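Local coordinates for protein bradyzoite surface antigen BSR4 (Toxoplasma gondii, PDB 2JKS) that is a bradyzoite-stage surface antigen of the SAG1-related superfamily and binds zinc ions, at residues Glu188-Ser192 / Thr193-Thr197; Thr231-Val234 / Glu235-Lys239; Thr175-Gly179 / Lys180-Pro184; Leu120-His123 / Asn124-Pro128; Thr34-Lys37 / Gly38-Thr41. One frame throughout, in Å; residues are numbered along the deposited sequence.

How the contacts relate
Along the chain the order is contact 5, contact 4, contact 3, contact 1, contact 2. Contacts 5 and 4 belong to the first SRS domain; they touch, with centres about 8 Å apart, notably through the backbone pairing of Met40 with Leu122. Contact 3 lies in the second SRS domain, near the junction, about 5 Å from contact 4 at the nearest atoms. Contacts 1 and 2 lie farther out in that second domain, centres about 16 Å apart, and contact 2 is about 43 Å from contact 5 between centres. All five are turns at strand ends or in loops, so they map the elongated two-domain antigen from its middle to one end.

Contact 1: Glu188-Ser192 / Thr193-Thr197; sequences EVEMS and TEKNT. With ZN (zinc ion), chain B; ZN (zinc ion), chain E.
A local chain reversal brings Ser192 and Lys195 together just past strand 187-191, on the way to strand 197-201. The evidence is the backbone bond from Ser192 N to Lys195 O, 3.0 Å at 159°. The return bond from Lys195 N to Ser192 O, also 3.0 Å, is bent and weak. Met191 CA adds a CH...O contact of 3.2 Å to that same Lys195 O, while Met191 CE, swung round by a bend at chi3, rests 3.4 Å from Asn196 O. Since strand 187-191 pairs with strand 301-307 and strand 197-201 with strand 254-258, the turn carries the chain from one sheet of the SRS domain to another. Ser192 OG sits between its backbone N and carbonyl carbon (chi1 58°), where it reaches back to Glu190 OE2 at 2.6 Å, meeting that oxygen on its anti side and 33° out of the carboxylate plane. A water donates to the same hydroxyl and accepts from Glu194 N, bridging the two. Lys195 crosses Glu190 at about a right angle: its CG passes 3.4 Å from Glu190 OE2, but the ammonium lies too far off for a salt bridge. Glu190 OE1 binds zinc at 2.0 Å together with His311 and His313, and also accepts from Lys308. Glu194 OE2 holds a second zinc at 2.3 Å with His312, while Glu194 OE1 accepts from His314 N. These histidines belong to the C-terminal run of six, presumably a purification tag, so both sites probably reflect the construct.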
loop_
_atom_site.group_PDB
_atom_site.type_symbol
_atom_site.label_atom_id
_atom_site.label_comp_id
_atom_site.label_asym_id
_atom_site.label_seq_id
_atom_site.Cartn_x
_atom_site.Cartn_y
_atom_site.Cartn_z
ATOM N N GLU A 188 10.342 -15.429 -5.669
ATOM C CA GLU A 188 11.509 -16.232 -6.024
ATOM C C GLU A 188 12.569 -15.435 -6.775
ATOM O O GLU A 188 12.255 -14.671 -7.724
ATOM C CB GLU A 188 11.066 -17.434 -6.870
ATOM C CG GLU A 188 10.231 -18.379 -6.051
ATOM C CD GLU A 188 10.291 -19.765 -6.580
ATOM O OE1 GLU A 188 11.320 -20.477 -6.321
ATOM O OE2 GLU A 188 9.291 -20.138 -7.228
ATOM N N VAL A 189 13.803 -15.563 -6.294
ATOM C CA VAL A 189 14.937 -14.798 -6.750
ATOM C C VAL A 189 16.087 -15.759 -7.031
ATOM O O VAL A 189 16.361 -16.690 -6.254
ATOM C CB VAL A 189 15.438 -13.773 -5.664
ATOM C CG1 VAL A 189 16.663 -13.019 -6.210
ATOM C CG2 VAL A 189 14.318 -12.789 -5.243
ATOM N N GLU A 190 16.738 -15.591 -8.178
ATOM C CA GLU A 190 17.933 -16.386 -8.452
ATOM C C GLU A 190 19.170 -15.562 -8.209
ATOM O O GLU A 190 19.225 -14.379 -8.604
ATOM C CB GLU A 190 17.984 -16.787 -9.925
ATOM C CG GLU A 190 19.448 -17.271 -10.293
ATOM C CD GLU A 190 19.747 -17.121 -11.765
ATOM O OE1 GLU A 190 18.950 -17.714 -12.529
ATOM O OE2 GLU A 190 20.717 -16.390 -12.124
ATOM N N MET A 191 20.190 -16.178 -7.597
ATOM C CA MET A 191 21.506 -15.547 -7.578
ATOM C C MET A 191 22.475 -16.506 -8.255
ATOM O O MET A 191 22.318 -17.735 -8.224
ATOM C CB MET A 191 21.984 -15.208 -6.159
ATOM C CG MET A 191 21.041 -14.246 -5.355
ATOM S SD MET A 191 21.627 -13.930 -3.669
ATOM C CE MET A 191 23.057 -12.881 -3.947
ATOM N N SER A 192 23.467 -15.940 -8.889
ATOM C CA SER A 192 24.443 -16.740 -9.669
ATOM C C SER A 192 25.570 -15.769 -9.957
ATOM O O SER A 192 25.525 -14.598 -9.533
ATOM C CB SER A 192 23.792 -17.289 -10.976
ATOM O OG SER A 192 23.288 -16.220 -11.813
ATOM N N THR A 193 26.601 -16.241 -10.642
ATOM C CA THR A 193 27.724 -15.412 -10.980
ATOM C C THR A 193 27.332 -14.047 -11.551
ATOM O O THR A 193 27.832 -13.054 -11.076
ATOM C CB THR A 193 28.701 -16.152 -11.967
ATOM O OG1 THR A 193 29.077 -17.408 -11.375
ATOM C CG2 THR A 193 29.981 -15.379 -12.144
ATOM N N GLU A 194 26.472 -14.029 -12.571
ATOM C CA GLU A 194 26.073 -12.784 -13.246
ATOM C C GLU A 194 25.067 -11.956 -12.453
ATOM O O GLU A 194 24.893 -10.748 -12.729
ATOM C CB GLU A 194 25.449 -13.094 -14.590
ATOM C CG GLU A 194 26.423 -13.751 -15.578
ATOM C CD GLU A 194 25.712 -14.420 -16.727
ATOM O OE1 GLU A 194 24.668 -13.955 -17.237
ATOM O OE2 GLU A 194 26.179 -15.461 -17.135
ATOM N N LYS A 195 24.386 -12.624 -11.516
ATOM C CA LYS A 195 23.359 -11.965 -10.703
ATOM C C LYS A 195 23.718 -12.188 -9.257
ATOM O O LYS A 195 23.043 -12.940 -8.601
ATOM C CB LYS A 195 21.963 -12.592 -10.917
ATOM C CG LYS A 195 21.692 -13.148 -12.244
ATOM C CD LYS A 195 20.863 -12.216 -12.989
ATOM C CE LYS A 195 19.377 -12.311 -12.491
ATOM N NZ LYS A 195 18.831 -10.910 -12.412
ATOM N N ASN A 196 24.801 -11.573 -8.792
ATOM C CA ASN A 196 25.399 -11.923 -7.513
ATOM C C ASN A 196 24.963 -10.985 -6.389
ATOM O O ASN A 196 25.512 -11.034 -5.306
ATOM C CB ASN A 196 26.929 -11.951 -7.631
ATOM C CG ASN A 196 27.495 -10.572 -7.942
ATOM O OD1 ASN A 196 26.922 -9.881 -8.746
ATOM N ND2 ASN A 196 28.577 -10.165 -7.269
ATOM N N THR A 197 23.943 -10.160 -6.644
ATOM C CA THR A 197 23.385 -9.294 -5.588
ATOM C C THR A 197 21.907 -9.563 -5.272
ATOM O O THR A 197 21.208 -10.144 -6.038
ATOM C CB THR A 197 23.576 -7.806 -5.883
ATOM O OG1 THR A 197 22.703 -7.429 -6.947
ATOM C CG2 THR A 197 25.018 -7.524 -6.280
HETATM ZN ZN ZN B . 19.302 -18.015 -14.474
HETATM ZN ZN ZN E . 28.377 -15.709 -17.748
HETATM O O HOH W 1 24.900 -16.167 -14.012
#

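Contact 2: Thr231-Val234 / Glu235-Lys239; sequences TRFV and EIFPK
Ile236 CG1 is placed between its backbone N and carbonyl carbon (chi1 65°), which carries it to 3.4 Å from Phe233 O, while Phe237 holds CG anti to its own carbonyl carbon (chi1 -48°), bringing its ring alongside that of Phe233. The backbone beneath is a short 3-10 turn, starting at Phe233 directly after strand 230-232 of the second SRS domain. Two i to i+3 bonds define it, from Glu235 N to Arg232 O at 3.1 Å and from Ile236 N to Phe233 O at 3.0 Å. Phe237 N adds an i to i+4 bond to Phe233 O at 2.9 Å, with an N-H...O angle of 161°, so that this oxygen takes two donors, which fixes the peptide firmly. The two phenylalanine rings run alongside each other, with CD1 of Phe233 3.7 Å from CE2 of Phe237 in an oblique approach. Both enter an aromatic cluster: Phe233 meets Phe271 edge-to-face, and its ring also contacts Tyr217, Phe240 and Trp245, while Phe237 packs against Phe271. On the outer side, Arg232 extends along the turn and touches Glu216 of the partner strand 216-218, with Val234 CG2 above one face of its guanidinium. Ile236 CG1 stands 3.8 Å above the plane of the Phe237 ring, over its centre, on the side of that plane where Phe233 CD1 lies.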
loop_
_atom_site.group_PDB
_atom_site.type_symbol
_atom_site.label_atom_id
_atom_site.label_comp_id
_atom_site.label_asym_id
_atom_site.label_seq_id
_atom_site.Cartn_x
_atom_site.Cartn_y
_atom_site.Cartn_z
ATOM N N THR A 231 19.735 -20.042 10.587
ATOM C CA THR A 231 20.938 -20.834 10.347
ATOM C C THR A 231 21.965 -19.897 9.805
ATOM O O THR A 231 21.613 -18.903 9.154
ATOM C CB THR A 231 20.678 -22.015 9.372
ATOM O OG1 THR A 231 19.717 -22.852 9.968
ATOM C CG2 THR A 231 21.893 -22.841 9.184
ATOM N N ARG A 232 23.231 -20.157 10.106
ATOM C CA ARG A 232 24.295 -19.275 9.708
ATOM C C ARG A 232 24.599 -19.368 8.179
ATOM O O ARG A 232 24.579 -20.461 7.610
ATOM C CB ARG A 232 25.549 -19.475 10.597
ATOM C CG ARG A 232 25.271 -19.189 12.126
ATOM C CD ARG A 232 26.547 -19.466 12.928
ATOM N NE ARG A 232 27.611 -18.492 12.643
ATOM C CZ ARG A 232 28.926 -18.764 12.624
ATOM N NH1 ARG A 232 29.358 -20.007 12.824
ATOM N NH2 ARG A 232 29.803 -17.796 12.351
ATOM N N PHE A 233 24.760 -18.200 7.536
ATOM C CA PHE A 233 25.130 -18.121 6.128
ATOM C C PHE A 233 26.422 -18.873 5.792
ATOM O O PHE A 233 26.492 -19.465 4.728
ATOM C CB PHE A 233 25.285 -16.686 5.650
ATOM C CG PHE A 233 24.009 -16.071 5.135
ATOM C CD1 PHE A 233 23.412 -16.532 3.944
ATOM C CD2 PHE A 233 23.389 -15.036 5.846
ATOM C CE1 PHE A 233 22.217 -15.952 3.475
ATOM C CE2 PHE A 233 22.196 -14.447 5.390
ATOM C CZ PHE A 233 21.608 -14.885 4.201
ATOM N N VAL A 234 27.428 -18.841 6.673
ATOM C CA VAL A 234 28.680 -19.627 6.445
ATOM C C VAL A 234 28.416 -21.095 6.162
ATOM O O VAL A 234 29.252 -21.739 5.527
ATOM C CB VAL A 234 29.730 -19.638 7.607
ATOM C CG1 VAL A 234 30.550 -18.360 7.654
ATOM C CG2 VAL A 234 29.109 -20.072 8.985
ATOM N N GLU A 235 27.304 -21.640 6.645
ATOM C CA GLU A 235 27.015 -23.070 6.456
ATOM C C GLU A 235 26.738 -23.440 4.998
ATOM O O GLU A 235 26.869 -24.622 4.627
ATOM C CB GLU A 235 25.865 -23.569 7.346
ATOM C CG GLU A 235 26.231 -23.807 8.811
ATOM C CD GLU A 235 27.357 -24.830 8.945
ATOM O OE1 GLU A 235 27.159 -26.004 8.499
ATOM O OE2 GLU A 235 28.439 -24.451 9.465
ATOM N N ILE A 236 26.348 -22.451 4.192
ATOM C CA ILE A 236 26.058 -22.638 2.765
ATOM C C ILE A 236 27.047 -21.893 1.860
ATOM O O ILE A 236 27.266 -22.297 0.717
ATOM C CB ILE A 236 24.575 -22.345 2.404
ATOM C CG1 ILE A 236 24.186 -20.859 2.620
ATOM C CG2 ILE A 236 23.665 -23.308 3.164
ATOM C CD1 ILE A 236 22.807 -20.531 2.174
ATOM N N PHE A 237 27.625 -20.814 2.378
ATOM C CA PHE A 237 28.666 -20.036 1.701
ATOM C C PHE A 237 29.904 -20.046 2.606
ATOM O O PHE A 237 30.118 -19.121 3.420
ATOM C CB PHE A 237 28.232 -18.572 1.408
ATOM C CG PHE A 237 26.870 -18.438 0.763
ATOM C CD1 PHE A 237 26.446 -19.340 -0.243
ATOM C CD2 PHE A 237 26.026 -17.403 1.132
ATOM C CE1 PHE A 237 25.192 -19.219 -0.847
ATOM C CE2 PHE A 237 24.768 -17.270 0.532
ATOM C CZ PHE A 237 24.365 -18.185 -0.451
ATOM N N PRO A 238 30.760 -21.084 2.462
ATOM C CA PRO A 238 31.945 -21.207 3.336
ATOM C C PRO A 238 32.806 -19.942 3.453
ATOM O O PRO A 238 33.342 -19.682 4.504
ATOM C CB PRO A 238 32.748 -22.352 2.695
ATOM C CG PRO A 238 31.724 -23.195 1.959
ATOM C CD PRO A 238 30.688 -22.171 1.457
ATOM N N LYS A 239 32.898 -19.141 2.394
ATOM C CA LYS A 239 33.681 -17.883 2.381
ATOM C C LYS A 239 32.933 -16.606 2.918
ATOM O O LYS A 239 33.471 -15.464 2.891
ATOM C CB LYS A 239 34.170 -17.623 0.940
ATOM C CG LYS A 239 35.044 -18.775 0.399
ATOM C CD LYS A 239 35.300 -18.654 -1.101
ATOM C CE LYS A 239 36.210 -19.790 -1.597
ATOM N NZ LYS A 239 36.114 -19.896 -3.085
HETATM O O HOH W 2 28.426 -22.151 12.028
#

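Contact 3: Thr175-Gly179 / Lys180-Pro184; sequences TCAYG and KGSNP
The chain from Gly179 to Ser182 folds back in a type I beta turn with Lys180 and Gly181 at its corners, closed by a bond from Ser182 N to Gly179 O of 3.0 Å and 168°. Ser182 then returns its own side chain to the first arm. With OG anti to its carbonyl carbon (chi1 -73°), the hydroxyl comes 2.9 Å from Gly179 N, a strongly bent and therefore weak bond. Its stronger partner is Arg164 O, so this buried hydroxyl is bonded to Arg164 O and weakly accepts from Gly179 N. Gly179, which has no side chain, lets the hydroxyl lie close over the backbone, with OG 3.4 Å from Gly179 CA. On the other flank, Ala177 CB packs against the same serine, 3.6 Å from OG and 4.0 Å from Ser182 CB. The side chain of Asn183 folds back along Ala177, its CG 3.6 Å from Ala177 O. Gly179 O has a further donor in Thr299 OG1. The turn occupies the loop between strand 173-175 and strand 187-191. Cys176, just after the first of these, is tied by a disulfide to Cys301 at the start of strand 301-307. Tyr178 OH bonds to Cys202 O, just past strand 197-201, while Tyr178 pairs through its backbone with Leu129, and Lys180 N donates to Asp131 OD2, both in the loop that precedes strand 132-141 of the first SRS domain.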
loop_
_atom_site.group_PDB
_atom_site.type_symbol
_atom_site.label_atom_id
_atom_site.label_comp_id
_atom_site.label_asym_id
_atom_site.label_seq_id
_atom_site.Cartn_x
_atom_site.Cartn_y
_atom_site.Cartn_z
ATOM N N THR A 175 10.846 -5.445 -3.711
ATOM C CA THR A 175 9.906 -4.525 -3.014
ATOM C C THR A 175 8.845 -5.315 -2.275
ATOM O O THR A 175 7.985 -5.956 -2.884
ATOM C CB THR A 175 9.231 -3.525 -4.002
ATOM O OG1 THR A 175 10.259 -2.842 -4.730
ATOM C CG2 THR A 175 8.358 -2.501 -3.261
ATOM N N CYS A 176 8.937 -5.300 -0.949
ATOM C CA CYS A 176 8.009 -6.054 -0.100
ATOM C C CYS A 176 6.812 -5.169 0.262
ATOM O O CYS A 176 6.961 -3.975 0.497
ATOM C CB CYS A 176 8.691 -6.541 1.203
ATOM S SG CYS A 176 9.724 -8.028 1.005
ATOM N N ALA A 177 5.647 -5.796 0.278
ATOM C CA ALA A 177 4.417 -5.189 0.801
ATOM C C ALA A 177 3.692 -6.219 1.682
ATOM O O ALA A 177 4.150 -7.356 1.841
ATOM C CB ALA A 177 3.544 -4.674 -0.349
ATOM N N TYR A 178 2.572 -5.817 2.290
ATOM C CA TYR A 178 2.074 -6.466 3.497
ATOM C C TYR A 178 0.536 -6.455 3.515
ATOM O O TYR A 178 -0.086 -6.854 4.523
ATOM C CB TYR A 178 2.600 -5.727 4.768
ATOM C CG TYR A 178 4.090 -5.452 4.715
ATOM C CD1 TYR A 178 5.014 -6.493 4.939
ATOM C CD2 TYR A 178 4.579 -4.187 4.369
ATOM C CE1 TYR A 178 6.363 -6.289 4.791
ATOM C CE2 TYR A 178 5.920 -3.970 4.262
ATOM C CZ TYR A 178 6.801 -5.029 4.440
ATOM O OH TYR A 178 8.117 -4.777 4.353
ATOM N N GLY A 179 -0.069 -6.048 2.398
ATOM C CA GLY A 179 -1.531 -6.103 2.246
ATOM C C GLY A 179 -2.099 -7.493 2.261
ATOM O O GLY A 179 -1.382 -8.461 2.014
ATOM N N LYS A 180 -3.387 -7.598 2.562
ATOM C CA LYS A 180 -4.129 -8.854 2.438
ATOM C C LYS A 180 -3.815 -9.679 1.160
ATOM O O LYS A 180 -3.682 -10.920 1.225
ATOM C CB LYS A 180 -5.680 -8.587 2.531
ATOM C CG LYS A 180 -6.528 -9.847 2.809
ATOM C CD LYS A 180 -8.034 -9.584 2.574
ATOM C CE LYS A 180 -8.908 -10.852 2.769
ATOM N NZ LYS A 180 -8.980 -11.712 1.539
ATOM N N GLY A 181 -3.695 -9.012 0.020
ATOM C CA GLY A 181 -3.400 -9.664 -1.239
ATOM C C GLY A 181 -1.957 -9.564 -1.741
ATOM O O GLY A 181 -1.679 -9.983 -2.844
ATOM N N SER A 182 -1.041 -9.016 -0.934
ATOM C CA SER A 182 0.315 -8.683 -1.382
ATOM C C SER A 182 1.217 -9.880 -1.515
ATOM O O SER A 182 2.216 -9.828 -2.260
ATOM C CB SER A 182 0.964 -7.729 -0.400
ATOM O OG SER A 182 0.438 -6.433 -0.462
ATOM N N ASN A 183 0.907 -10.967 -0.794
ATOM C CA ASN A 183 1.850 -12.107 -0.705
ATOM C C ASN A 183 1.229 -13.479 -0.954
ATOM O O ASN A 183 1.250 -14.335 -0.076
ATOM C CB ASN A 183 2.575 -12.049 0.642
ATOM C CG ASN A 183 3.373 -10.754 0.806
ATOM O OD1 ASN A 183 3.020 -9.897 1.629
ATOM N ND2 ASN A 183 4.439 -10.601 0.026
ATOM N N PRO A 184 0.672 -13.699 -2.163
ATOM C CA PRO A 184 0.067 -14.988 -2.457
ATOM C C PRO A 184 1.068 -16.143 -2.401
ATOM O O PRO A 184 0.671 -17.259 -2.130
ATOM C CB PRO A 184 -0.443 -14.807 -3.891
ATOM C CG PRO A 184 0.322 -13.668 -4.432
ATOM C CD PRO A 184 0.559 -12.767 -3.302
#

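Contact 4: Leu120-His123 / Asn124-Pro128; sequences LELH and NEDLP. With ZN (zinc ion), chain D.
His123 and Glu125 send imidazole and carboxylate in a common direction, their planes standing 77° apart, so that both can face one zinc ion. His123 ND1 binds it at 2.0 Å and Glu125 OE2 at 2.1 Å. These two ligand atoms, His123 ND1 and Glu125 OE2, are 3.4 Å apart, a spacing set by the shared metal and not by a hydrogen bond. Glu125 reaches the ion by a bend: CG lies between the backbone N and the carbonyl carbon (chi1 77°) and chi2 folds the chain back, which also brings OE1 to 3.2 Å from His123 CB. At the far side of the imidazole, NE2 donates to Glu121 OE1 at 3.3 Å; the carboxylate oxygen lies close to the ring plane, and this second hold restrains the ring's rotation. Asp126 turns toward the backbone of His123 instead. Its OD2 accepts from His123 N at 2.9 Å and 166°, while Asp126 N donates to His123 O at 2.8 Å, so one residue closes two bonds with another. Arg99 secures both acids, by a salt bridge to Asp126 OD2 and a hydrogen bond to Glu125 OE2. Leu122 and Leu127 meet loosely on the inner side. The whole is a two-residue zinc site, with ligands two positions apart, formed where strand 116-121 of the first SRS domain runs into the 3-10 turn 124-126.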
loop_
_atom_site.group_PDB
_atom_site.type_symbol
_atom_site.label_atom_id
_atom_site.label_comp_id
_atom_site.label_asym_id
_atom_site.label_seq_id
_atom_site.Cartn_x
_atom_site.Cartn_y
_atom_site.Cartn_z
ATOM N N LEU A 120 -9.900 10.402 -9.458
ATOM C CA LEU A 120 -8.659 10.089 -8.744
ATOM C C LEU A 120 -8.005 8.978 -9.522
ATOM O O LEU A 120 -8.579 7.892 -9.674
ATOM C CB LEU A 120 -8.898 9.693 -7.267
ATOM C CG LEU A 120 -7.726 9.045 -6.498
ATOM C CD1 LEU A 120 -6.554 10.018 -6.402
ATOM C CD2 LEU A 120 -8.143 8.561 -5.060
ATOM N N GLU A 121 -6.829 9.255 -10.079
ATOM C CA GLU A 121 -6.134 8.231 -10.867
ATOM C C GLU A 121 -4.851 7.845 -10.116
ATOM O O GLU A 121 -3.938 8.627 -10.001
ATOM C CB GLU A 121 -5.801 8.745 -12.289
ATOM C CG GLU A 121 -4.862 7.802 -13.059
ATOM C CD GLU A 121 -4.392 8.414 -14.336
ATOM O OE1 GLU A 121 -3.695 9.467 -14.288
ATOM O OE2 GLU A 121 -4.709 7.847 -15.396
ATOM N N LEU A 122 -4.798 6.634 -9.568
ATOM C CA LEU A 122 -3.537 6.195 -9.030
ATOM C C LEU A 122 -2.626 5.648 -10.118
ATOM O O LEU A 122 -3.115 5.145 -11.133
ATOM C CB LEU A 122 -3.764 5.163 -7.929
ATOM C CG LEU A 122 -4.692 5.633 -6.820
ATOM C CD1 LEU A 122 -4.833 4.511 -5.822
ATOM C CD2 LEU A 122 -4.197 6.905 -6.172
ATOM N N HIS A 123 -1.306 5.802 -9.914
ATOM C CA HIS A 123 -0.258 5.216 -10.760
ATOM C C HIS A 123 0.334 4.050 -9.933
ATOM O O HIS A 123 0.103 3.941 -8.718
ATOM C CB HIS A 123 0.873 6.220 -11.168
ATOM C CG HIS A 123 0.415 7.413 -11.984
ATOM N ND1 HIS A 123 1.294 8.249 -12.648
ATOM C CD2 HIS A 123 -0.823 7.882 -12.270
ATOM C CE1 HIS A 123 0.618 9.202 -13.269
ATOM N NE2 HIS A 123 -0.669 8.981 -13.079
ATOM N N ASN A 124 1.090 3.167 -10.576
ATOM C CA ASN A 124 1.570 1.966 -9.862
ATOM C C ASN A 124 2.410 2.345 -8.670
ATOM O O ASN A 124 2.310 1.757 -7.575
ATOM C CB ASN A 124 2.282 1.011 -10.819
ATOM C CG ASN A 124 1.309 0.206 -11.683
ATOM O OD1 ASN A 124 0.129 -0.012 -11.331
ATOM N ND2 ASN A 124 1.807 -0.264 -12.821
ATOM N N GLU A 125 3.184 3.405 -8.848
ATOM C CA GLU A 125 4.067 3.898 -7.789
ATOM C C GLU A 125 3.297 4.488 -6.611
ATOM O O GLU A 125 3.875 4.670 -5.520
ATOM C CB GLU A 125 5.114 4.884 -8.352
ATOM C CG GLU A 125 4.674 6.332 -8.689
ATOM C CD GLU A 125 4.161 6.527 -10.141
ATOM O OE1 GLU A 125 3.938 5.503 -10.847
ATOM O OE2 GLU A 125 3.982 7.702 -10.582
ATOM N N ASP A 126 1.977 4.734 -6.801
ATOM C CA ASP A 126 1.163 5.293 -5.722
ATOM C C ASP A 126 0.601 4.206 -4.828
ATOM O O ASP A 126 0.060 4.496 -3.751
ATOM C CB ASP A 126 -0.016 6.140 -6.233
ATOM C CG ASP A 126 0.415 7.338 -7.058
ATOM O OD1 ASP A 126 1.446 7.976 -6.777
ATOM O OD2 ASP A 126 -0.338 7.684 -7.975
ATOM N N LEU A 127 0.658 2.964 -5.293
ATOM C CA LEU A 127 0.025 1.848 -4.535
ATOM C C LEU A 127 0.785 1.643 -3.228
ATOM O O LEU A 127 2.003 1.566 -3.275
ATOM C CB LEU A 127 -0.002 0.574 -5.373
ATOM C CG LEU A 127 -0.943 0.599 -6.563
ATOM C CD1 LEU A 127 -0.793 -0.737 -7.308
ATOM C CD2 LEU A 127 -2.369 0.851 -6.047
ATOM N N PRO A 128 0.071 1.616 -2.064
ATOM C CA PRO A 128 0.704 1.584 -0.728
ATOM C C PRO A 128 1.328 0.207 -0.408
ATOM O O PRO A 128 1.077 -0.764 -1.110
ATOM C CB PRO A 128 -0.472 1.924 0.228
ATOM C CG PRO A 128 -1.680 1.426 -0.492
ATOM C CD PRO A 128 -1.407 1.684 -1.963
HETATM ZN ZN ZN D . 3.266 8.069 -12.499
#

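Contact 5: Thr34-Lys37 / Gly38-Thr41; sequences TLSK and GRMT
Leu35 lays its CD2 methyl against the backbone of the returning arm, 3.2 Å from Arg39 O and 3.6 Å from Thr41 C. CG is anti to the carbonyl carbon (chi1 -63°), which carries the branch across to that arm. Leu35 CA adds a CH...O contact of 3.3 Å to the same Arg39 oxygen. Met40 overlaps the turn from its own side. Bent at chi2 and chi3, its chain curls back until SD comes 3.1 Å from Ser36 O, with CG 3.5 Å from that oxygen. The two arms are joined by a pair of backbone bonds between Ser36 and Arg39: Arg39 N donates to Ser36 O at 2.7 Å, and Ser36 N to Arg39 O at 3.0 Å and 166°. They make a single antiparallel hydrogen-bonded pair. Arg39 O thus takes the Ser36 N-H bond and lies against the leucine methyl. The aliphatic start of Lys37 follows the bend, then leads outward. Around the turn, Leu35 packs on Val159 of strand 152-161 and pairs through its backbone with Asn160 and Glu162, while Met40 leans on Asn124 and Leu127. The bend itself is a type II beta turn with Lys37 and Gly38 at its corners; the positive phi of Gly38 (90°) is the value expected at the third position, and the turn links strand 29-35 to strand 41-47, which lie in different sheets of the first SRS domain.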
loop_
_atom_site.group_PDB
_atom_site.type_symbol
_atom_site.label_atom_id
_atom_site.label_comp_id
_atom_site.label_asym_id
_atom_site.label_seq_id
_atom_site.Cartn_x
_atom_site.Cartn_y
_atom_site.Cartn_z
ATOM N N THR A 34 -13.337 -0.065 -4.465
ATOM C CA THR A 34 -11.945 -0.453 -4.201
ATOM C C THR A 34 -11.066 -0.112 -5.385
ATOM O O THR A 34 -11.435 -0.413 -6.535
ATOM C CB THR A 34 -11.840 -1.985 -3.885
ATOM O OG1 THR A 34 -12.589 -2.242 -2.704
ATOM C CG2 THR A 34 -10.370 -2.451 -3.706
ATOM N N LEU A 35 -9.925 0.535 -5.126
ATOM C CA LEU A 35 -8.900 0.712 -6.163
ATOM C C LEU A 35 -7.774 -0.289 -5.951
ATOM O O LEU A 35 -7.447 -0.660 -4.818
ATOM C CB LEU A 35 -8.345 2.150 -6.215
ATOM C CG LEU A 35 -9.349 3.251 -6.569
ATOM C CD1 LEU A 35 -8.714 4.607 -6.406
ATOM C CD2 LEU A 35 -9.940 3.059 -7.992
ATOM N N SER A 36 -7.216 -0.750 -7.068
ATOM C CA SER A 36 -6.116 -1.712 -7.060
ATOM C C SER A 36 -5.481 -1.777 -8.449
ATOM O O SER A 36 -5.992 -1.163 -9.391
ATOM C CB SER A 36 -6.607 -3.117 -6.715
ATOM O OG SER A 36 -7.692 -3.501 -7.551
ATOM N N LYS A 37 -4.366 -2.514 -8.552
ATOM C CA LYS A 37 -3.760 -2.844 -9.855
ATOM C C LYS A 37 -4.845 -3.234 -10.844
ATOM O O LYS A 37 -5.650 -4.133 -10.587
ATOM C CB LYS A 37 -2.719 -3.985 -9.727
ATOM C CG LYS A 37 -1.638 -3.933 -10.853
ATOM C CD LYS A 37 -1.044 -5.310 -11.073
ATOM C CE LYS A 37 -0.089 -5.321 -12.276
ATOM N NZ LYS A 37 1.125 -6.196 -12.005
ATOM N N GLY A 38 -4.896 -2.532 -11.958
ATOM C CA GLY A 38 -5.934 -2.857 -12.967
ATOM C C GLY A 38 -7.253 -2.095 -12.810
ATOM O O GLY A 38 -8.108 -2.125 -13.721
ATOM N N ARG A 39 -7.432 -1.417 -11.669
ATOM C CA ARG A 39 -8.606 -0.600 -11.441
ATOM C C ARG A 39 -8.132 0.574 -10.638
ATOM O O ARG A 39 -8.330 0.651 -9.461
ATOM C CB ARG A 39 -9.738 -1.350 -10.697
ATOM C CG ARG A 39 -9.957 -2.774 -11.133
ATOM C CD ARG A 39 -11.102 -3.359 -10.340
ATOM N NE ARG A 39 -12.375 -2.848 -10.831
ATOM C CZ ARG A 39 -13.224 -3.554 -11.573
ATOM N NH1 ARG A 39 -12.942 -4.826 -11.891
ATOM N NH2 ARG A 39 -14.364 -2.989 -11.978
ATOM N N MET A 40 -7.484 1.489 -11.316
ATOM C CA MET A 40 -6.657 2.490 -10.716
ATOM C C MET A 40 -7.316 3.857 -10.689
ATOM O O MET A 40 -6.761 4.796 -10.107
ATOM C CB MET A 40 -5.346 2.568 -11.516
ATOM C CG MET A 40 -4.451 1.300 -11.399
ATOM S SD MET A 40 -3.822 1.095 -9.720
ATOM C CE MET A 40 -2.260 1.910 -9.885
ATOM N N THR A 41 -8.479 3.973 -11.323
ATOM C CA THR A 41 -9.167 5.253 -11.415
ATOM C C THR A 41 -10.542 5.226 -10.802
ATOM O O THR A 41 -11.389 4.433 -11.211
ATOM C CB THR A 41 -9.311 5.775 -12.864
ATOM O OG1 THR A 41 -8.025 5.958 -13.423
ATOM C CG2 THR A 41 -10.056 7.113 -12.880
#